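Local coordinates for hypothetical protein SO0799 (Shewanella oneidensis, PDB 1YUD) that is of unknown function but belongs to the cupin superfamily (DUF985), whose members are built round a small beta-barrel, at residues 65-70 / 140-145; 145-150 / 163-168; 71-76 / 109-114. All coordinates share one frame; numbering follows the deposited sequence.

Interaction 1 (65-70 / 140-145); sequences HRLTAD and DDFELF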
loop_
_atom_site.group_PDB
_atom_site.type_symbol
_atom_site.label_atom_id
_atom_site.label_comp_id
_atom_site.label_asym_id
_atom_site.label_seq_id
_atom_site.Cartn_x
_atom_site.Cartn_y
_atom_site.Cartn_z
ATOM N N HIS A 65 -7.028 -17.812 -7.096
ATOM C CA HIS A 65 -6.187 -17.580 -8.274
ATOM C C HIS A 65 -4.722 -17.594 -7.829
ATOM O O HIS A 65 -4.421 -17.425 -6.658
ATOM C CB HIS A 65 -6.529 -16.225 -8.890
ATOM C CG HIS A 65 -6.442 -15.087 -7.921
ATOM N ND1 HIS A 65 -5.475 -14.108 -8.003
ATOM C CD2 HIS A 65 -7.183 -14.791 -6.828
ATOM C CE1 HIS A 65 -5.625 -13.259 -7.003
ATOM N NE2 HIS A 65 -6.654 -13.651 -6.275
ATOM N N ARG A 66 -3.807 -17.784 -8.763
ATOM C CA ARG A 66 -2.401 -17.828 -8.401
ATOM C C ARG A 66 -1.536 -16.835 -9.171
ATOM O O ARG A 66 -1.714 -16.631 -10.370
ATOM C CB ARG A 66 -1.864 -19.237 -8.613
ATOM C CG ARG A 66 -0.408 -19.402 -8.284
ATOM C CD ARG A 66 0.121 -20.648 -8.955
ATOM N NE ARG A 66 -0.591 -21.853 -8.539
ATOM C CZ ARG A 66 -0.402 -23.049 -9.085
ATOM N NH1 ARG A 66 0.469 -23.204 -10.074
ATOM N NH2 ARG A 66 -1.073 -24.096 -8.631
ATOM N N LEU A 67 -0.595 -16.218 -8.464
ATOM C CA LEU A 67 0.309 -15.244 -9.062
ATOM C C LEU A 67 1.727 -15.786 -9.173
ATOM O O LEU A 67 2.093 -16.750 -8.505
ATOM C CB LEU A 67 0.319 -13.958 -8.234
ATOM C CG LEU A 67 -0.781 -12.927 -8.502
ATOM C CD1 LEU A 67 -2.056 -13.608 -8.970
ATOM C CD2 LEU A 67 -1.012 -12.111 -7.231
ATOM N N THR A 68 2.516 -15.144 -10.024
ATOM C CA THR A 68 3.901 -15.521 -10.258
ATOM C C THR A 68 4.789 -14.686 -9.360
ATOM O O THR A 68 5.936 -15.025 -9.111
ATOM C CB THR A 68 4.284 -15.261 -11.725
ATOM O OG1 THR A 68 3.683 -16.262 -12.554
ATOM C CG2 THR A 68 5.785 -15.273 -11.910
ATOM N N ALA A 69 4.246 -13.587 -8.862
ATOM C CA ALA A 69 5.014 -12.704 -8.012
ATOM C C ALA A 69 4.293 -12.427 -6.700
ATOM O O ALA A 69 3.106 -12.706 -6.555
ATOM C CB ALA A 69 5.299 -11.401 -8.749
ATOM N N ASP A 70 5.021 -11.898 -5.731
ATOM C CA ASP A 70 4.424 -11.578 -4.456
ATOM C C ASP A 70 3.452 -10.419 -4.634
ATOM O O ASP A 70 3.482 -9.704 -5.641
ATOM C CB ASP A 70 5.511 -11.179 -3.452
ATOM C CG ASP A 70 6.326 -12.357 -2.978
ATOM O OD1 ASP A 70 7.309 -12.126 -2.245
ATOM O OD2 ASP A 70 5.976 -13.504 -3.333
ATOM N N ASP A 140 0.343 -13.033 -17.630
ATOM C CA ASP A 140 1.027 -14.309 -17.784
ATOM C C ASP A 140 1.310 -14.804 -16.374
ATOM O O ASP A 140 1.451 -16.006 -16.144
ATOM C CB ASP A 140 2.358 -14.131 -18.507
ATOM C CG ASP A 140 2.249 -13.249 -19.722
ATOM O OD1 ASP A 140 1.865 -12.072 -19.563
ATOM O OD2 ASP A 140 2.557 -13.726 -20.835
ATOM N N ASP A 141 1.407 -13.857 -15.441
ATOM C CA ASP A 141 1.682 -14.164 -14.043
ATOM C C ASP A 141 0.395 -14.411 -13.266
ATOM O O ASP A 141 0.408 -14.504 -12.036
ATOM C CB ASP A 141 2.446 -13.013 -13.387
ATOM C CG ASP A 141 3.684 -12.620 -14.161
ATOM O OD1 ASP A 141 4.452 -13.525 -14.553
ATOM O OD2 ASP A 141 3.892 -11.407 -14.371
ATOM N N PHE A 142 -0.712 -14.525 -13.990
ATOM C CA PHE A 142 -2.011 -14.748 -13.374
ATOM C C PHE A 142 -2.521 -16.148 -13.711
ATOM O O PHE A 142 -1.994 -16.806 -14.607
ATOM C CB PHE A 142 -2.996 -13.692 -13.892
ATOM C CG PHE A 142 -4.363 -13.775 -13.278
ATOM C CD1 PHE A 142 -4.614 -13.219 -12.035
ATOM C CD2 PHE A 142 -5.395 -14.426 -13.942
ATOM C CE1 PHE A 142 -5.871 -13.309 -11.457
ATOM C CE2 PHE A 142 -6.657 -14.524 -13.375
ATOM C CZ PHE A 142 -6.894 -13.963 -12.128
ATOM N N GLU A 143 -3.538 -16.600 -12.980
ATOM C CA GLU A 143 -4.146 -17.906 -13.225
ATOM C C GLU A 143 -5.362 -18.143 -12.333
ATOM O O GLU A 143 -5.224 -18.386 -11.133
ATOM C CB GLU A 143 -3.131 -19.034 -13.025
ATOM C CG GLU A 143 -3.656 -20.385 -13.485
ATOM C CD GLU A 143 -2.572 -21.442 -13.595
ATOM O OE1 GLU A 143 -2.875 -22.549 -14.097
ATOM O OE2 GLU A 143 -1.422 -21.165 -13.180
ATOM N N LEU A 144 -6.550 -18.065 -12.925
ATOM C CA LEU A 144 -7.796 -18.265 -12.191
ATOM C C LEU A 144 -8.119 -19.763 -12.195
ATOM O O LEU A 144 -7.758 -20.462 -13.137
ATOM C CB LEU A 144 -8.913 -17.457 -12.860
ATOM C CG LEU A 144 -10.173 -17.124 -12.055
ATOM C CD1 LEU A 144 -9.781 -16.440 -10.759
ATOM C CD2 LEU A 144 -11.099 -16.225 -12.873
ATOM N N PHE A 145 -8.787 -20.258 -11.152
ATOM C CA PHE A 145 -9.103 -21.690 -11.064
ATOM C C PHE A 145 -10.581 -22.070 -10.941
ATOM O O PHE A 145 -11.362 -21.395 -10.268
ATOM C CB PHE A 145 -8.337 -22.326 -9.900
ATOM C CG PHE A 145 -6.851 -22.374 -10.110
ATOM C CD1 PHE A 145 -6.078 -21.219 -10.017
ATOM C CD2 PHE A 145 -6.224 -23.569 -10.429
ATOM C CE1 PHE A 145 -4.698 -21.260 -10.242
ATOM C CE2 PHE A 145 -4.849 -23.623 -10.656
ATOM C CZ PHE A 145 -4.089 -22.466 -10.561
#
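Arg-66 and Glu-143 make the firmer of two backbone bonds here: Arg-66 N donates to Glu-143 O at 2.8 Å. Further along, Thr-68 N reaches Asp-141 O only weakly, at 3.0 Å. Each acceptor also takes a CA-H contact from the residue before its donor, Leu-67 CA lying 3.1 Å from Asp-141 O and His-65 CA standing likewise beside Glu-143 O. A single bridge, His-65 with Leu-144, joins the loop to strand 62-66.

Charge and aromatic contacts gather round Arg-66. Phe-145 CZ sits over one face of its guanidinium, offset toward the rim, with the two planes 38° apart. Arg-66 NH1 is 4.2 Å from Glu-143 OE2, an attraction of charges with no N-H aimed at the oxygen.

Among the packing contacts, Leu-67 CD1 meets Phe-142 CD1 at 4.0 Å. The His-65 and Phe-142 rings, 28° from parallel, are slid apart and barely overlap. Thr-68 CB packs on the Asp-141 carboxylate, whose own partners are Thr-138 and Arg-46.

The loop is thus held mainly by backbone bonding and carbon packing, and the Arg-66 and Glu-143 charges probably add only modestly.

Interaction 2 (145-150 / 163-168); sequences FSQEAL and KLSRPE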
loop_
_atom_site.group_PDB
_atom_site.type_symbol
_atom_site.label_atom_id
_atom_site.label_comp_id
_atom_site.label_asym_id
_atom_site.label_seq_id
_atom_site.Cartn_x
_atom_site.Cartn_y
_atom_site.Cartn_z
ATOM N N PHE A 145 -8.787 -20.258 -11.152
ATOM C CA PHE A 145 -9.103 -21.690 -11.064
ATOM C C PHE A 145 -10.581 -22.070 -10.941
ATOM O O PHE A 145 -11.362 -21.395 -10.268
ATOM C CB PHE A 145 -8.337 -22.326 -9.900
ATOM C CG PHE A 145 -6.851 -22.374 -10.110
ATOM C CD1 PHE A 145 -6.078 -21.219 -10.017
ATOM C CD2 PHE A 145 -6.224 -23.569 -10.429
ATOM C CE1 PHE A 145 -4.698 -21.260 -10.242
ATOM C CE2 PHE A 145 -4.849 -23.623 -10.656
ATOM C CZ PHE A 145 -4.089 -22.466 -10.561
ATOM N N SER A 146 -10.938 -23.180 -11.587
ATOM C CA SER A 146 -12.303 -23.710 -11.594
ATOM C C SER A 146 -12.562 -24.472 -10.311
ATOM O O SER A 146 -11.642 -25.060 -9.757
ATOM C CB SER A 146 -12.479 -24.691 -12.747
ATOM O OG SER A 146 -11.878 -25.937 -12.422
ATOM N N GLN A 147 -13.813 -24.493 -9.856
ATOM C CA GLN A 147 -14.158 -25.215 -8.632
ATOM C C GLN A 147 -13.760 -26.675 -8.807
ATOM O O GLN A 147 -13.340 -27.341 -7.856
ATOM C CB GLN A 147 -15.656 -25.119 -8.354
ATOM C CG GLN A 147 -16.049 -25.466 -6.925
ATOM C CD GLN A 147 -17.547 -25.326 -6.673
ATOM O OE1 GLN A 147 -18.351 -26.156 -7.123
ATOM N NE2 GLN A 147 -17.932 -24.267 -5.958
ATOM N N GLU A 148 -13.881 -27.158 -10.041
ATOM C CA GLU A 148 -13.529 -28.534 -10.376
ATOM C C GLU A 148 -12.133 -28.892 -9.885
ATOM O O GLU A 148 -11.979 -29.628 -8.915
ATOM C CB GLU A 148 -13.598 -28.753 -11.893
ATOM C CG GLU A 148 -14.956 -29.203 -12.434
ATOM C CD GLU A 148 -16.062 -28.181 -12.242
ATOM O OE1 GLU A 148 -16.508 -27.977 -11.092
ATOM O OE2 GLU A 148 -16.489 -27.580 -13.251
ATOM N N ALA A 149 -11.117 -28.362 -10.557
ATOM C CA ALA A 149 -9.736 -28.651 -10.195
ATOM C C ALA A 149 -9.484 -28.458 -8.706
ATOM O O ALA A 149 -8.736 -29.220 -8.097
ATOM C CB ALA A 149 -8.789 -27.774 -11.006
ATOM N N LEU A 150 -10.123 -27.454 -8.118
ATOM C CA LEU A 150 -9.928 -27.166 -6.702
ATOM C C LEU A 150 -10.482 -28.209 -5.735
ATOM O O LEU A 150 -9.995 -28.333 -4.610
ATOM C CB LEU A 150 -10.488 -25.784 -6.369
ATOM C CG LEU A 150 -9.739 -24.626 -7.032
ATOM C CD1 LEU A 150 -10.316 -23.316 -6.535
ATOM C CD2 LEU A 150 -8.250 -24.719 -6.718
ATOM N N LYS A 163 -16.675 -21.271 -1.764
ATOM C CA LYS A 163 -16.995 -19.862 -1.555
ATOM C C LYS A 163 -16.138 -18.967 -2.437
ATOM O O LYS A 163 -16.630 -17.997 -3.021
ATOM C CB LYS A 163 -16.808 -19.476 -0.081
ATOM C CG LYS A 163 -17.983 -19.857 0.811
ATOM C CD LYS A 163 -18.276 -21.356 0.776
ATOM C CE LYS A 163 -19.496 -21.698 1.629
ATOM N NZ LYS A 163 -19.818 -23.160 1.649
ATOM N N LEU A 164 -14.857 -19.312 -2.539
ATOM C CA LEU A 164 -13.910 -18.541 -3.332
ATOM C C LEU A 164 -13.615 -19.229 -4.657
ATOM O O LEU A 164 -12.495 -19.171 -5.159
ATOM C CB LEU A 164 -12.600 -18.352 -2.556
ATOM C CG LEU A 164 -12.676 -17.879 -1.097
ATOM C CD1 LEU A 164 -11.275 -17.777 -0.527
ATOM C CD2 LEU A 164 -13.372 -16.542 -1.015
ATOM N N SER A 165 -14.621 -19.883 -5.223
ATOM C CA SER A 165 -14.452 -20.570 -6.494
ATOM C C SER A 165 -15.811 -20.836 -7.124
ATOM O O SER A 165 -16.841 -20.707 -6.466
ATOM C CB SER A 165 -13.712 -21.892 -6.276
ATOM O OG SER A 165 -13.449 -22.537 -7.508
ATOM N N ARG A 166 -15.811 -21.186 -8.405
ATOM C CA ARG A 166 -17.052 -21.493 -9.115
ATOM C C ARG A 166 -16.822 -22.569 -10.164
ATOM O O ARG A 166 -15.778 -22.595 -10.825
ATOM C CB ARG A 166 -17.655 -20.232 -9.757
ATOM C CG ARG A 166 -18.443 -19.385 -8.771
ATOM C CD ARG A 166 -19.101 -18.199 -9.436
ATOM N NE ARG A 166 -18.148 -17.395 -10.187
ATOM C CZ ARG A 166 -18.177 -16.068 -10.251
ATOM N NH1 ARG A 166 -19.114 -15.389 -9.601
ATOM N NH2 ARG A 166 -17.267 -15.416 -10.970
ATOM N N PRO A 167 -17.804 -23.474 -10.327
ATOM C CA PRO A 167 -17.801 -24.600 -11.264
ATOM C C PRO A 167 -17.835 -24.327 -12.771
ATOM O O PRO A 167 -18.044 -23.200 -13.222
ATOM C CB PRO A 167 -18.999 -25.425 -10.802
ATOM C CG PRO A 167 -19.944 -24.380 -10.327
ATOM C CD PRO A 167 -19.048 -23.464 -9.537
ATOM N N GLU A 168 -17.620 -25.400 -13.529
ATOM C CA GLU A 168 -17.610 -25.380 -14.986
ATOM C C GLU A 168 -16.489 -24.486 -15.512
ATOM O O GLU A 168 -16.795 -23.459 -16.160
ATOM C CB GLU A 168 -18.967 -24.907 -15.520
ATOM C CG GLU A 168 -19.432 -25.629 -16.791
ATOM C CD GLU A 168 -19.862 -27.076 -16.545
ATOM O OE1 GLU A 168 -20.843 -27.291 -15.795
ATOM O OE2 GLU A 168 -19.222 -27.993 -17.111
#
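Gln-147 meets Pro-167 with its CB and its terminal amide, the two side chains lying side by side and pointing the same way. Gln-147 CB lies 3.3 Å from Pro-167 N. With CG anti to the backbone N (chi1 -163°) and the chain extended beyond it, the amide comes alongside the proline ring, where Gln-147 OE1 lies 3.7 Å from Pro-167 CD. Its backbone adds a bond, Gln-147 N to Arg-166 O at 2.9 Å, with the donor standing well above the carbonyl plane, 64° out of it. An alanine here would keep that bond but, without the amide, would probably leave a gap beside the Pro-167 ring and give it more freedom to shift.

Ser-165 comes next in buried surface. Its CB is directed at the other segment, and OG rests against the first turn of the helix, close to the Gln-147 backbone but at too poor an angle for a bond from Gln-147 N. Leu-150 CD1 lies 3.4 Å from Ser-165 OG.

The arrangement is a capped helix start with the end of the modelled chain packed against it. Ser-146 is the N-cap of helix 147-152, its OG accepting from Ala-149 N at 3.2 Å. Leu-150 and Leu-164 both pack on Phe-64 of strand 62-66, which places helix and tail together against the barrel.

Pro-167, the third of the group, has a second neighbour in Glu-148, which crosses it at about a right angle and brings Glu-148 OE1 3.6 Å from Pro-167 CB. Beyond it the Glu-148 carboxylate approaches Glu-168 N at the last modelled residue, a bond modelled too short to be relied on.

Interaction 3 (71-76 / 109-114); sequences EMWYFH and FLVPKG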
loop_
_atom_site.group_PDB
_atom_site.type_symbol
_atom_site.label_atom_id
_atom_site.label_comp_id
_atom_site.label_asym_id
_atom_site.label_seq_id
_atom_site.Cartn_x
_atom_site.Cartn_y
_atom_site.Cartn_z
ATOM N N GLU A 71 2.593 -10.218 -3.647
ATOM C CA GLU A 71 1.652 -9.133 -3.738
ATOM C C GLU A 71 1.460 -8.531 -2.369
ATOM O O GLU A 71 1.128 -9.220 -1.415
ATOM C CB GLU A 71 0.322 -9.640 -4.287
ATOM C CG GLU A 71 -0.606 -8.547 -4.770
ATOM C CD GLU A 71 -1.889 -9.103 -5.358
ATOM O OE1 GLU A 71 -2.829 -9.419 -4.593
ATOM O OE2 GLU A 71 -1.949 -9.246 -6.595
HETATM N N MSE A 72 1.693 -7.239 -2.247
HETATM C CA MSE A 72 1.491 -6.635 -0.965
HETATM C C MSE A 72 0.048 -6.155 -0.908
HETATM O O MSE A 72 -0.551 -5.814 -1.927
HETATM C CB MSE A 72 2.492 -5.497 -0.758
HETATM C CG MSE A 72 3.855 -5.982 -0.225
HETATM SE SE MSE A 72 3.773 -6.683 1.600
HETATM C CE MSE A 72 3.297 -5.033 2.499
ATOM N N TRP A 73 -0.529 -6.168 0.283
ATOM C CA TRP A 73 -1.894 -5.729 0.440
ATOM C C TRP A 73 -1.954 -4.609 1.450
ATOM O O TRP A 73 -1.512 -4.762 2.585
ATOM C CB TRP A 73 -2.776 -6.890 0.897
ATOM C CG TRP A 73 -3.155 -7.835 -0.216
ATOM C CD1 TRP A 73 -2.304 -8.509 -1.044
ATOM C CD2 TRP A 73 -4.484 -8.226 -0.603
ATOM N NE1 TRP A 73 -3.018 -9.298 -1.921
ATOM C CE2 TRP A 73 -4.359 -9.143 -1.671
ATOM C CE3 TRP A 73 -5.768 -7.892 -0.146
ATOM C CZ2 TRP A 73 -5.468 -9.734 -2.292
ATOM C CZ3 TRP A 73 -6.871 -8.479 -0.760
ATOM C CH2 TRP A 73 -6.711 -9.393 -1.824
ATOM N N TYR A 74 -2.495 -3.473 1.037
ATOM C CA TYR A 74 -2.619 -2.340 1.940
ATOM C C TYR A 74 -4.105 -2.188 2.234
ATOM O O TYR A 74 -4.942 -2.686 1.484
ATOM C CB TYR A 74 -2.042 -1.091 1.265
ATOM C CG TYR A 74 -0.574 -1.265 0.936
ATOM C CD1 TYR A 74 0.408 -0.952 1.872
ATOM C CD2 TYR A 74 -0.177 -1.839 -0.264
ATOM C CE1 TYR A 74 1.744 -1.216 1.622
ATOM C CE2 TYR A 74 1.154 -2.116 -0.519
ATOM C CZ TYR A 74 2.110 -1.808 0.434
ATOM O OH TYR A 74 3.424 -2.167 0.235
ATOM N N PHE A 75 -4.442 -1.517 3.320
ATOM C CA PHE A 75 -5.840 -1.340 3.663
ATOM C C PHE A 75 -6.202 0.137 3.688
ATOM O O PHE A 75 -5.665 0.910 4.496
ATOM C CB PHE A 75 -6.129 -1.955 5.032
ATOM C CG PHE A 75 -7.575 -1.950 5.397
ATOM C CD1 PHE A 75 -8.426 -2.947 4.921
ATOM C CD2 PHE A 75 -8.101 -0.935 6.192
ATOM C CE1 PHE A 75 -9.802 -2.939 5.233
ATOM C CE2 PHE A 75 -9.464 -0.906 6.511
ATOM C CZ PHE A 75 -10.319 -1.916 6.029
ATOM N N HIS A 76 -7.133 0.528 2.825
ATOM C CA HIS A 76 -7.559 1.922 2.768
ATOM C C HIS A 76 -8.758 2.211 3.652
ATOM O O HIS A 76 -8.715 3.110 4.507
ATOM C CB HIS A 76 -7.888 2.311 1.338
ATOM C CG HIS A 76 -6.732 2.178 0.404
ATOM N ND1 HIS A 76 -5.565 2.889 0.568
ATOM C CD2 HIS A 76 -6.579 1.454 -0.732
ATOM C CE1 HIS A 76 -4.745 2.617 -0.433
ATOM N NE2 HIS A 76 -5.336 1.752 -1.237
ATOM N N PHE A 109 -0.410 -6.945 4.470
ATOM C CA PHE A 109 -0.197 -8.357 4.467
ATOM C C PHE A 109 0.482 -8.738 3.177
ATOM O O PHE A 109 0.249 -8.126 2.136
ATOM C CB PHE A 109 -1.495 -9.136 4.613
ATOM C CG PHE A 109 -1.261 -10.598 4.766
ATOM C CD1 PHE A 109 -0.999 -11.143 6.012
ATOM C CD2 PHE A 109 -1.149 -11.407 3.654
ATOM C CE1 PHE A 109 -0.617 -12.466 6.144
ATOM C CE2 PHE A 109 -0.767 -12.733 3.786
ATOM C CZ PHE A 109 -0.503 -13.249 5.031
ATOM N N LEU A 110 1.306 -9.774 3.246
ATOM C CA LEU A 110 2.040 -10.218 2.084
ATOM C C LEU A 110 1.637 -11.624 1.660
ATOM O O LEU A 110 1.905 -12.603 2.352
ATOM C CB LEU A 110 3.538 -10.127 2.401
ATOM C CG LEU A 110 4.559 -10.601 1.383
ATOM C CD1 LEU A 110 4.647 -12.101 1.448
ATOM C CD2 LEU A 110 4.182 -10.104 -0.004
ATOM N N VAL A 111 0.978 -11.720 0.516
ATOM C CA VAL A 111 0.550 -13.007 -0.001
ATOM C C VAL A 111 1.657 -13.546 -0.914
ATOM O O VAL A 111 1.830 -13.102 -2.057
ATOM C CB VAL A 111 -0.829 -12.879 -0.736
ATOM C CG1 VAL A 111 -0.877 -11.610 -1.553
ATOM C CG2 VAL A 111 -1.065 -14.093 -1.612
ATOM N N PRO A 112 2.439 -14.510 -0.397
ATOM C CA PRO A 112 3.560 -15.150 -1.102
ATOM C C PRO A 112 3.207 -15.716 -2.453
ATOM O O PRO A 112 2.166 -16.341 -2.610
ATOM C CB PRO A 112 4.021 -16.239 -0.123
ATOM C CG PRO A 112 2.779 -16.568 0.645
ATOM C CD PRO A 112 2.180 -15.187 0.887
ATOM N N LYS A 113 4.087 -15.504 -3.423
ATOM C CA LYS A 113 3.863 -16.003 -4.771
ATOM C C LYS A 113 3.800 -17.521 -4.808
ATOM O O LYS A 113 4.149 -18.193 -3.835
ATOM C CB LYS A 113 4.967 -15.517 -5.715
ATOM C CG LYS A 113 6.373 -15.973 -5.353
ATOM C CD LYS A 113 7.395 -15.429 -6.351
ATOM C CE LYS A 113 8.810 -15.866 -6.002
ATOM N NZ LYS A 113 9.801 -15.298 -6.955
ATOM N N GLY A 114 3.345 -18.048 -5.941
ATOM C CA GLY A 114 3.249 -19.485 -6.123
ATOM C C GLY A 114 2.151 -20.163 -5.330
ATOM O O GLY A 114 1.987 -21.381 -5.426
#
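Val-111 has CG1 set between its backbone N and carbonyl carbon (chi1 40°), and this methyl is the one that reaches the neighbouring strand, touching Glu-71 CB at 3.6 Å and Trp-73 CD1 at 3.5 Å. On the reverse face, selenomethionine Met-72 has CG beside its backbone N (chi1 -85°), and the bend at chi2 brings Met-72 SE 3.5 Å from Leu-110 CB, the two side chains crossing at about a right angle.

The backbones hold these groups in antiparallel register. Trp-73 and Phe-109 form a hydrogen-bonded pair, Trp-73 N reaching Phe-109 O at 2.8 Å, while Phe-109 N returns to Trp-73 O at 3.1 Å. Met-72 and Leu-110 are the non-hydrogen-bonded pair between. At Glu-71 and Val-111 the bonding is less even: Val-111 N lies 3.2 Å from Glu-71 O, but the return bond from Glu-71 N is weak. Trp-73 NE1 also donates weakly to Glu-71 OE1, 2.7 Å away, tying together two side chains on one face of the same strand.

The two faces meet different surroundings. Trp-73 and Phe-109 look across to strands 81-86 and 92-97 of the other sheet, whereas Met-72 and Leu-110 pack on Ser-51 and Tyr-36 of the second subunit. Tyr-74, on that same outer face, stacks on its counterpart there. Two sheets enclosing a largely apolar interior of this kind, one of them presenting its outer face to a partner chain, fit the beta-barrel of the cupin fold.

All three contacts are only partly buried, but exposed residues take part in interactions 1 and 2 and none in interaction 3, whose centre lies about 8 Å from that of the chain, against about 11 and 16 Å. The chemistry follows: paired strands with a largely apolar inner face, Glu-71 among its residues, in interaction 3; sparser backbone bonding with nearby charges in interaction 1; a capped helix start against the chain end in interaction 2. Strand 62-66 carries His-65 and Arg-66 of interaction 1, while its Phe-64 receives Leu-150 and Leu-164 of interaction 2; Phe-145 is shared. Interactions 1 and 3 touch, Asp-70 OD2 probably accepting from Lys-113 N; 2 and 3 do not.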